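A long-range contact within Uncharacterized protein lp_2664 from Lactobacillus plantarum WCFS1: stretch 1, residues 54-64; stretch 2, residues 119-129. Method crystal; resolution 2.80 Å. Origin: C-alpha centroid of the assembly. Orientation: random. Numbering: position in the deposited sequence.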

ATOM      1  N   ASN B  54     -16.124  28.288  -6.557  1.00 17.83           N
ATOM      2  CA  ASN B  54     -14.952  28.765  -5.811  1.00 17.04           C
ATOM      3  C   ASN B  54     -14.848  28.447  -4.324  1.00 15.23           C
ATOM      4  O   ASN B  54     -13.746  28.315  -3.811  1.00 17.92           O
ATOM      5  N   LEU B  55     -15.964  28.350  -3.616  1.00  9.85           N
ATOM      6  CA  LEU B  55     -15.886  28.029  -2.200  1.00  7.42           C
ATOM      7  C   LEU B  55     -15.521  26.555  -2.144  1.00  9.20           C
ATOM      8  O   LEU B  55     -14.649  26.145  -1.371  1.00  8.97           O
ATOM      9  N   THR B  56     -16.212  25.768  -2.974  1.00  8.77           N
ATOM     10  CA  THR B  56     -16.027  24.321  -3.047  1.00  6.07           C
ATOM     11  C   THR B  56     -14.581  23.906  -3.278  1.00  6.33           C
ATOM     12  O   THR B  56     -13.985  23.222  -2.452  1.00  6.75           O
ATOM     13  N   LEU B  57     -14.014  24.319  -4.405  1.00  7.89           N
ATOM     14  CA  LEU B  57     -12.651  23.926  -4.725  1.00  7.08           C
ATOM     15  C   LEU B  57     -11.714  24.409  -3.649  1.00  6.48           C
ATOM     16  O   LEU B  57     -10.820  23.673  -3.231  1.00  5.77           O
ATOM     17  N   ALA B  58     -11.925  25.646  -3.208  1.00  6.51           N
ATOM     18  CA  ALA B  58     -11.099  26.242  -2.171  1.00  4.71           C
ATOM     19  C   ALA B  58     -11.048  25.262  -1.009  1.00  5.58           C
ATOM     20  O   ALA B  58      -9.966  24.804  -0.624  1.00  8.11           O
ATOM     21  N   ALA B  59     -12.219  24.907  -0.478  1.00  2.72           N
ATOM     22  CA  ALA B  59     -12.278  23.973   0.634  1.00  2.16           C
ATOM     23  C   ALA B  59     -11.747  22.626   0.201  1.00  3.81           C
ATOM     24  O   ALA B  59     -11.225  21.876   1.017  1.00  7.90           O
ATOM     25  N   ALA B  60     -11.881  22.299  -1.077  1.00  1.00           N
ATOM     26  CA  ALA B  60     -11.386  21.013  -1.555  1.00  1.00           C
ATOM     27  C   ALA B  60      -9.870  20.999  -1.490  1.00  1.00           C
ATOM     28  O   ALA B  60      -9.263  20.048  -1.012  1.00  1.00           O
ATOM     29  N   TRP B  61      -9.269  22.081  -1.973  1.00  9.49           N
ATOM     30  CA  TRP B  61      -7.820  22.237  -1.995  1.00  9.89           C
ATOM     31  C   TRP B  61      -7.239  22.205  -0.600  1.00 10.68           C
ATOM     32  O   TRP B  61      -6.199  21.593  -0.364  1.00 11.23           O
ATOM     33  N   LEU B  62      -7.931  22.855   0.328  1.00  6.99           N
ATOM     34  CA  LEU B  62      -7.445  22.985   1.697  1.00  6.33           C
ATOM     35  C   LEU B  62      -7.781  21.962   2.779  1.00  6.47           C
ATOM     36  O   LEU B  62      -7.325  22.114   3.903  1.00  6.18           O
ATOM     37  N   HIS B  63      -8.549  20.919   2.489  1.00 12.71           N
ATOM     38  CA  HIS B  63      -8.858  19.965   3.558  1.00 14.75           C
ATOM     39  C   HIS B  63      -7.666  19.221   4.160  1.00 17.30           C
ATOM     40  O   HIS B  63      -7.546  19.128   5.379  1.00 18.94           O
ATOM     41  N   ASP B  64      -6.807  18.663   3.317  1.00 17.06           N
ATOM     42  CA  ASP B  64      -5.668  17.918   3.813  1.00 19.93           C
ATOM     43  C   ASP B  64      -4.581  18.758   4.447  1.00 21.54           C
ATOM     44  O   ASP B  64      -3.844  18.287   5.292  1.00 21.60           O
ATOM     45  N   LEU B 119     -23.880  22.658   0.957  1.00 29.49           N
ATOM     46  CA  LEU B 119     -24.029  21.926  -0.283  1.00 24.07           C
ATOM     47  C   LEU B 119     -22.615  21.841  -0.814  1.00 22.44           C
ATOM     48  O   LEU B 119     -22.214  20.836  -1.407  1.00 23.01           O
ATOM     49  N   GLU B 120     -21.850  22.902  -0.585  1.00 15.80           N
ATOM     50  CA  GLU B 120     -20.478  22.911  -1.047  1.00 12.68           C
ATOM     51  C   GLU B 120     -19.722  21.928  -0.195  1.00 12.15           C
ATOM     52  O   GLU B 120     -18.778  21.311  -0.660  1.00 14.05           O
ATOM     53  N   GLY B 121     -20.155  21.760   1.050  1.00 12.21           N
ATOM     54  CA  GLY B 121     -19.492  20.809   1.935  1.00 11.76           C
ATOM     55  C   GLY B 121     -19.749  19.367   1.506  1.00 10.50           C
ATOM     56  O   GLY B 121     -18.839  18.554   1.401  1.00  8.06           O
ATOM     57  N   GLN B 122     -21.010  19.046   1.258  1.00 11.69           N
ATOM     58  CA  GLN B 122     -21.368  17.711   0.832  1.00 12.35           C
ATOM     59  C   GLN B 122     -20.585  17.395  -0.416  1.00 12.53           C
ATOM     60  O   GLN B 122     -20.177  16.261  -0.630  1.00 13.53           O
ATOM     61  N   VAL B 123     -20.357  18.404  -1.246  1.00 12.39           N
ATOM     62  CA  VAL B 123     -19.607  18.173  -2.465  1.00 10.99           C
ATOM     63  C   VAL B 123     -18.123  17.902  -2.193  1.00 10.58           C
ATOM     64  O   VAL B 123     -17.545  16.995  -2.778  1.00  9.98           O
ATOM     65  N   VAL B 124     -17.500  18.670  -1.306  1.00 11.90           N
ATOM     66  CA  VAL B 124     -16.090  18.440  -1.013  1.00 12.27           C
ATOM     67  C   VAL B 124     -15.974  17.017  -0.458  1.00 13.25           C
ATOM     68  O   VAL B 124     -15.200  16.195  -0.955  1.00 13.51           O
ATOM     69  N   GLN B 125     -16.777  16.719   0.555  1.00 13.89           N
ATOM     70  CA  GLN B 125     -16.769  15.399   1.177  1.00 13.71           C
ATOM     71  C   GLN B 125     -16.925  14.256   0.165  1.00 13.13           C
ATOM     72  O   GLN B 125     -16.126  13.308   0.146  1.00 11.38           O
ATOM     73  N   ASP B 126     -17.957  14.335  -0.667  1.00  9.42           N
ATOM     74  CA  ASP B 126     -18.184  13.296  -1.664  1.00  8.48           C
ATOM     75  C   ASP B 126     -16.992  13.166  -2.594  1.00  9.56           C
ATOM     76  O   ASP B 126     -16.633  12.076  -3.021  1.00 10.49           O
ATOM     77  N   ALA B 127     -16.369  14.289  -2.911  1.00 12.12           N
ATOM     78  CA  ALA B 127     -15.220  14.267  -3.791  1.00 12.99           C
ATOM     79  C   ALA B 127     -14.046  13.584  -3.101  1.00 14.02           C
ATOM     80  O   ALA B 127     -13.391  12.709  -3.676  1.00 13.71           O
ATOM     81  N   ASP B 128     -13.796  13.973  -1.856  1.00 11.80           N
ATOM     82  CA  ASP B 128     -12.682  13.411  -1.113  1.00 11.06           C
ATOM     83  C   ASP B 128     -12.825  11.906  -0.906  1.00 10.83           C
ATOM     84  O   ASP B 128     -11.883  11.151  -1.136  1.00 10.33           O
ATOM     85  N   ARG B 129     -13.997  11.466  -0.466  1.00 13.24           N
ATOM     86  CA  ARG B 129     -14.218  10.042  -0.236  1.00 12.46           C
ATOM     87  C   ARG B 129     -14.184   9.277  -1.536  1.00 11.22           C
ATOM     88  O   ARG B 129     -13.644   8.172  -1.600  1.00 10.51           O
TER

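Two helical segments of one chain, far apart in sequence, pack here at a closest axial approach of 9.0 Å, with their N-to-C directions 42° apart and a signed crossing angle of -42°. The CA atoms pair at a spacing of four residues on both helices: Thr56 CA lies 5.1 Å from Glu120 CA, and Ala60 CA lies 5.4 Å from Val124 CA. The two stretches bury 380 Å² between them, summed over both sides.

Leu119 opens stretch 2 with its CA-to-CB bond sideways and no contact across the gap; its chi angles are t and p. Its backbone N does make a weak hydrogen bond to the side chain of the next residue, N to Glu120 OE2 at 3.1 Å, with an angle at the hydrogen of only 127°. Glu120 points toward stretch 1, but its chi1 of 3° falls between the rotamer wells, while chi2 is m. The closest approaches come from the aliphatic part of this side chain: Glu120 CG sits 3.3 Å from CD1 of Leu55, a residue in the t, t conformation that also points inward, and Glu120 CB sits 3.4 Å from OG1 of Thr56. Thr56, with chi1 m, has its CA-to-CB bond sideways, and its OG1 is hydrogen-bonded to a residue just outside the stretches.

At Gly121 there is no side chain, and an ideal CB would find nothing of stretch 1 within 5.5 Å. Gln122 is out of reach. The next turn brings Val123, chi1 t, toward stretch 1, where its CG1 meets Thr56 CG2 at 3.7 Å.

Val124, also t at chi1, has the largest area covered by the opposing stretch, 74 Å². Its two methyls reach different parts of the first helix. Val124 CG1 lies 3.4 Å from Ala60 CA and 3.9 Å from Ala60 CB, and it approaches the backbone O of Ala59 at 3.8 Å. Val124 CG2 lies 4.1 Å from Ala59 CB and 3.9 Å from the backbone O of Thr56. The approach to Ala60 CA shows that the valine packs against the helix backbone as well as against the alanine methyls.

Gln125 and Asp126 are out of reach of stretch 1. Ala127 points toward it, yet its side chain stays 6.0 Å away, so direction alone does not make a contact.

One turn beyond Val124, Asp128 points inward with chi1 t and brings the interface to a polar end. Its OD2 lies 3.8 Å from ND1 of His63, which is t at chi1, and approaches the imidazole obliquely. Asp128 OD1 is 4.6 Å from Asp64 OD2, a proximity of like charges; Asp64 OD2 is hydrogen-bonded elsewhere in the structure. Arg129 is out of reach. No hydrogen bond joins the two stretches; the contact is mainly close packing, with Val124, Thr56 and Glu120 the most covered residues.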

ATOM      1  CB  ASN B  54     -14.793  30.270  -5.999  1.00 17.39           C
ATOM      2  CG  ASN B  54     -14.489  30.635  -7.426  1.00 19.37           C
ATOM      3  OD1 ASN B  54     -14.653  29.812  -8.335  1.00 19.68           O
ATOM      4  ND2 ASN B  54     -14.056  31.875  -7.645  1.00 19.52           N
ATOM      5  CB  LEU B  55     -17.240  28.228  -1.518  1.00  6.86           C
ATOM      6  CG  LEU B  55     -17.364  28.317   0.011  1.00  5.13           C
ATOM      7  CD1 LEU B  55     -18.795  27.979   0.403  1.00  1.16           C
ATOM      8  CD2 LEU B  55     -16.412  27.375   0.708  1.00  4.62           C
ATOM      9  CB  THR B  56     -16.892  23.702  -4.182  1.00  8.15           C
ATOM     10  OG1 THR B  56     -18.276  23.950  -3.922  1.00 11.35           O
ATOM     11  CG2 THR B  56     -16.706  22.200  -4.258  1.00  7.73           C
ATOM     12  CB  LEU B  57     -12.219  24.485  -6.079  1.00  6.44           C
ATOM     13  CG  LEU B  57     -13.192  24.186  -7.209  1.00  7.40           C
ATOM     14  CD1 LEU B  57     -12.605  24.662  -8.517  1.00  9.34           C
ATOM     15  CD2 LEU B  57     -13.484  22.692  -7.247  1.00  9.46           C
ATOM     16  CB  ALA B  58     -11.688  27.557  -1.732  1.00  1.00           C
ATOM     17  CB  ALA B  59     -13.711  23.833   1.155  1.00  1.00           C
ATOM     18  CB  ALA B  60     -11.841  20.777  -2.968  1.00  5.77           C
ATOM     19  CB  TRP B  61      -7.427  23.581  -2.626  1.00  6.42           C
ATOM     20  CG  TRP B  61      -7.552  23.678  -4.116  1.00  3.92           C
ATOM     21  CD1 TRP B  61      -8.345  24.543  -4.821  1.00  4.29           C
ATOM     22  CD2 TRP B  61      -6.833  22.916  -5.079  1.00  2.74           C
ATOM     23  NE1 TRP B  61      -8.161  24.368  -6.176  1.00  3.36           N
ATOM     24  CE2 TRP B  61      -7.236  23.372  -6.363  1.00  3.70           C
ATOM     25  CE3 TRP B  61      -5.879  21.890  -4.991  1.00  1.91           C
ATOM     26  CZ2 TRP B  61      -6.721  22.833  -7.546  1.00  2.42           C
ATOM     27  CZ3 TRP B  61      -5.365  21.357  -6.166  1.00  1.26           C
ATOM     28  CH2 TRP B  61      -5.790  21.831  -7.428  1.00  2.77           C
ATOM     29  CB  LEU B  62      -7.811  24.389   2.203  1.00  6.93           C
ATOM     30  CG  LEU B  62      -7.309  25.596   1.388  1.00  5.56           C
ATOM     31  CD1 LEU B  62      -8.001  26.865   1.874  1.00  6.63           C
ATOM     32  CD2 LEU B  62      -5.796  25.741   1.507  1.00  1.58           C
ATOM     33  CB  HIS B  63      -9.857  18.906   3.125  1.00 12.38           C
ATOM     34  CG  HIS B  63      -9.929  17.757   4.082  1.00 15.09           C
ATOM     35  ND1 HIS B  63      -9.727  16.450   3.696  1.00 14.53           N
ATOM     36  CD2 HIS B  63     -10.080  17.733   5.431  1.00 16.32           C
ATOM     37  CE1 HIS B  63      -9.746  15.672   4.766  1.00 16.01           C
ATOM     38  NE2 HIS B  63      -9.956  16.428   5.831  1.00 14.35           N
ATOM     39  CB  ASP B  64      -5.044  17.098   2.685  1.00 24.62           C
ATOM     40  CG  ASP B  64      -5.891  15.921   2.287  1.00 27.17           C
ATOM     41  OD1 ASP B  64      -6.576  15.348   3.168  1.00 28.74           O
ATOM     42  OD2 ASP B  64      -5.861  15.549   1.096  1.00 29.38           O
ATOM     43  CB  LEU B 119     -24.897  22.679  -1.281  1.00 18.58           C
ATOM     44  CG  LEU B 119     -25.046  22.020  -2.660  1.00 15.52           C
ATOM     45  CD1 LEU B 119     -25.875  20.749  -2.572  1.00 11.21           C
ATOM     46  CD2 LEU B 119     -25.692  23.010  -3.607  1.00 15.20           C
ATOM     47  CB  GLU B 120     -19.858  24.300  -0.943  1.00 12.37           C
ATOM     48  CG  GLU B 120     -20.746  25.357  -0.314  1.00 11.25           C
ATOM     49  CD  GLU B 120     -22.022  25.574  -1.078  1.00  8.71           C
ATOM     50  OE1 GLU B 120     -21.948  26.031  -2.234  1.00  7.21           O
ATOM     51  OE2 GLU B 120     -23.099  25.277  -0.516  1.00 11.07           O
ATOM     52  CB  GLN B 122     -22.857  17.639   0.537  1.00 19.12           C
ATOM     53  CG  GLN B 122     -23.718  17.833   1.777  1.00 21.82           C
ATOM     54  CD  GLN B 122     -25.193  17.972   1.459  1.00 22.15           C
ATOM     55  OE1 GLN B 122     -25.672  17.539   0.400  1.00 21.15           O
ATOM     56  NE2 GLN B 122     -25.931  18.569   2.386  1.00 24.96           N
ATOM     57  CB  VAL B 123     -19.764  19.346  -3.451  1.00 12.39           C
ATOM     58  CG1 VAL B 123     -18.774  19.203  -4.600  1.00 13.70           C
ATOM     59  CG2 VAL B 123     -21.174  19.348  -4.019  1.00 12.19           C
ATOM     60  CB  VAL B 124     -15.547  19.468   0.028  1.00 10.39           C
ATOM     61  CG1 VAL B 124     -14.021  19.504   0.006  1.00  8.62           C
ATOM     62  CG2 VAL B 124     -16.088  20.840  -0.278  1.00  8.74           C
ATOM     63  CB  GLN B 125     -17.879  15.318   2.224  1.00 10.50           C
ATOM     64  CG  GLN B 125     -18.057  13.938   2.797  1.00 12.35           C
ATOM     65  CD  GLN B 125     -19.054  13.893   3.934  1.00 13.96           C
ATOM     66  OE1 GLN B 125     -18.761  14.321   5.052  1.00 11.73           O
ATOM     67  NE2 GLN B 125     -20.245  13.370   3.651  1.00 16.04           N
ATOM     68  CB  ASP B 126     -19.431  13.607  -2.477  1.00  7.14           C
ATOM     69  CG  ASP B 126     -20.698  13.310  -1.717  1.00  5.81           C
ATOM     70  OD1 ASP B 126     -20.615  12.599  -0.688  1.00  9.51           O
ATOM     71  OD2 ASP B 126     -21.773  13.769  -2.155  1.00  1.00           O
ATOM     72  CB  ALA B 127     -14.845  15.676  -4.177  1.00 13.52           C
ATOM     73  CB  ASP B 128     -12.544  14.112   0.236  1.00 14.69           C
ATOM     74  CG  ASP B 128     -11.131  14.067   0.760  1.00 18.59           C
ATOM     75  OD1 ASP B 128     -10.257  14.698   0.129  1.00 22.57           O
ATOM     76  OD2 ASP B 128     -10.886  13.405   1.791  1.00 20.14           O
ATOM     77  CB  ARG B 129     -15.554   9.813   0.473  1.00 13.42           C
ATOM     78  CG  ARG B 129     -15.509  10.237   1.930  1.00 14.80           C
ATOM     79  CD  ARG B 129     -16.878  10.311   2.574  1.00 15.61           C
ATOM     80  NE  ARG B 129     -16.762  10.866   3.915  1.00 19.24           N
ATOM     81  CZ  ARG B 129     -17.774  11.011   4.765  1.00 22.02           C
ATOM     82  NH1 ARG B 129     -19.003  10.635   4.419  1.00 19.76           N
ATOM     83  NH2 ARG B 129     -17.551  11.537   5.966  1.00 22.80           N
TER